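Local coordinates for protein NADH dehydrogenase (Methanothermobacter marburgensis, PDB 4R81) that binds flavin mononucleotide and probably oxidises NADH or NADPH with transfer of the electrons to a quinone, at residues D83-I88 and I125-A130. Residues are numbered along the deposited sequence; the frame is centred on the assembly and turned at random.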
loop_
_atom_site.group_PDB
_atom_site.type_symbol
_atom_site.label_atom_id
_atom_site.label_comp_id
_atom_site.label_asym_id
_atom_site.label_seq_id
_atom_site.Cartn_x
_atom_site.Cartn_y
_atom_site.Cartn_z
ATOM N N ASP A 83 17.712 -17.536 2.877
ATOM C CA ASP A 83 18.706 -16.676 3.499
ATOM C C ASP A 83 18.408 -15.230 3.114
ATOM O O ASP A 83 18.866 -14.289 3.766
ATOM C CB ASP A 83 20.115 -17.063 3.027
ATOM C CG ASP A 83 20.418 -18.541 3.236
ATOM O OD1 ASP A 83 20.603 -18.955 4.402
ATOM O OD2 ASP A 83 20.476 -19.290 2.235
ATOM N N ALA A 84 17.622 -15.064 2.054
ATOM C CA ALA A 84 17.328 -13.743 1.513
ATOM C C ALA A 84 15.898 -13.695 0.990
ATOM O O ALA A 84 15.338 -14.724 0.629
ATOM C CB ALA A 84 18.314 -13.407 0.392
ATOM N N LEU A 85 15.312 -12.502 0.967
ATOM C CA LEU A 85 14.014 -12.298 0.341
ATOM C C LEU A 85 14.181 -11.317 -0.803
ATOM O O LEU A 85 15.099 -10.492 -0.811
ATOM C CB LEU A 85 12.992 -11.738 1.342
ATOM C CG LEU A 85 12.621 -12.600 2.554
ATOM C CD1 LEU A 85 11.689 -11.844 3.507
ATOM C CD2 LEU A 85 11.995 -13.926 2.127
ATOM N N ALA A 86 13.294 -11.404 -1.779
ATOM C CA ALA A 86 13.242 -10.389 -2.813
ATOM C C ALA A 86 11.793 -10.043 -3.090
ATOM O O ALA A 86 10.907 -10.884 -2.935
ATOM C CB ALA A 86 13.957 -10.860 -4.071
ATOM N N PHE A 87 11.559 -8.793 -3.470
ATOM C CA PHE A 87 10.222 -8.308 -3.772
ATOM C C PHE A 87 10.276 -7.621 -5.123
ATOM O O PHE A 87 11.030 -6.664 -5.314
ATOM C CB PHE A 87 9.740 -7.346 -2.680
ATOM C CG PHE A 87 9.628 -7.992 -1.332
ATOM C CD1 PHE A 87 10.746 -8.124 -0.512
ATOM C CD2 PHE A 87 8.413 -8.506 -0.893
ATOM C CE1 PHE A 87 10.648 -8.741 0.738
ATOM C CE2 PHE A 87 8.305 -9.123 0.354
ATOM C CZ PHE A 87 9.426 -9.243 1.168
ATOM N N ILE A 88 9.493 -8.132 -6.066
ATOM C CA ILE A 88 9.505 -7.641 -7.434
ATOM C C ILE A 88 8.085 -7.270 -7.830
ATOM O O ILE A 88 7.185 -8.114 -7.824
ATOM C CB ILE A 88 10.073 -8.705 -8.401
ATOM C CG1 ILE A 88 11.525 -9.031 -8.011
ATOM C CG2 ILE A 88 9.976 -8.220 -9.858
ATOM C CD1 ILE A 88 12.171 -10.110 -8.867
ATOM N N ILE A 125 11.991 -13.682 12.389
ATOM C CA ILE A 125 12.485 -13.682 11.017
ATOM C C ILE A 125 14.014 -13.707 10.983
ATOM O O ILE A 125 14.675 -12.883 11.614
ATOM C CB ILE A 125 11.930 -12.477 10.223
ATOM C CG1 ILE A 125 10.402 -12.561 10.158
ATOM C CG2 ILE A 125 12.530 -12.423 8.827
ATOM C CD1 ILE A 125 9.745 -11.378 9.471
ATOM N N ASP A 126 14.565 -14.676 10.259
ATOM C CA ASP A 126 16.007 -14.843 10.156
ATOM C C ASP A 126 16.448 -14.708 8.701
ATOM O O ASP A 126 16.621 -15.698 7.992
ATOM C CB ASP A 126 16.415 -16.200 10.726
ATOM C CG ASP A 126 17.909 -16.399 10.736
ATOM O OD1 ASP A 126 18.643 -15.388 10.754
ATOM O OD2 ASP A 126 18.349 -17.566 10.728
ATOM N N ILE A 127 16.631 -13.466 8.267
ATOM C CA ILE A 127 16.907 -13.164 6.867
ATOM C C ILE A 127 18.051 -12.167 6.774
ATOM O O ILE A 127 17.979 -11.073 7.351
ATOM C CB ILE A 127 15.663 -12.564 6.169
ATOM C CG1 ILE A 127 14.545 -13.609 6.038
ATOM C CG2 ILE A 127 16.032 -11.998 4.794
ATOM C CD1 ILE A 127 14.859 -14.762 5.072
ATOM N N GLU A 128 19.100 -12.544 6.048
ATOM C CA GLU A 128 20.313 -11.734 5.971
ATOM C C GLU A 128 20.139 -10.502 5.082
ATOM O O GLU A 128 20.677 -9.429 5.387
ATOM C CB GLU A 128 21.486 -12.587 5.473
ATOM C CG GLU A 128 22.861 -11.987 5.737
ATOM C CD GLU A 128 23.217 -11.928 7.226
ATOM O OE1 GLU A 128 22.730 -12.779 8.010
ATOM O OE2 GLU A 128 23.990 -11.025 7.615
ATOM N N LYS A 129 19.368 -10.650 4.006
ATOM C CA LYS A 129 19.219 -9.580 3.021
ATOM C C LYS A 129 17.875 -9.617 2.307
ATOM O O LYS A 129 17.378 -10.683 1.958
ATOM C CB LYS A 129 20.333 -9.666 1.974
ATOM C CG LYS A 129 20.359 -8.509 0.987
ATOM C CD LYS A 129 21.632 -8.542 0.167
ATOM C CE LYS A 129 21.920 -7.207 -0.508
ATOM N NZ LYS A 129 23.063 -7.331 -1.469
ATOM N N ALA A 130 17.300 -8.443 2.082
ATOM C CA ALA A 130 16.136 -8.318 1.223
ATOM C C ALA A 130 16.457 -7.349 0.097
ATOM O O ALA A 130 17.053 -6.290 0.327
ATOM C CB ALA A 130 14.933 -7.835 2.008
#
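Lys129 O accepts a hydrogen bond of 2.9 Å from Leu85 N, lying in the carbonyl plane, and Ala84 CA adds a bent, weaker C-H...O contact at 3.1 Å. Ala84 CB also rests against this oxygen, at 3.3 Å. One step on, Leu85 O receives a second C-H...O contact, from Ala130 CA at 3.2 Å, and a backbone hydrogen bond between Leu85 and Val131 carries the pairing onward. The pairs Ala84-Lys129 and Leu85-Ala130 thus illustrate how two parallel strands begin to run together. Just before them, Glu128 N donates to Asp83 O at 2.9 Å, the donor tilted 23° from the carbonyl plane, while Lys129 N is buried without a partner. On the face carrying Leu85 and Ala130, the side chains of Leu85 and Ile127 cross at about a right angle, Leu85 CG meeting Ile127 CD1 at 4.0 Å. With CG1 beside the backbone N (chi1 -68°), Ile127 CG2 is anti to that N and approaches Leu85 N to 3.9 Å. Lys129 NZ hydrogen-bonds to Leu199 O and His201 O at the tagged C-terminus. Asp83 OD2 accepts a hydrogen bond from His5 N. Within the flavodoxin-like fold, strand 84-90 lies between strands 5-10 and 129-135; Leu85 touches Tyr7, and Ala130 meets Leu161 of helix 148-162.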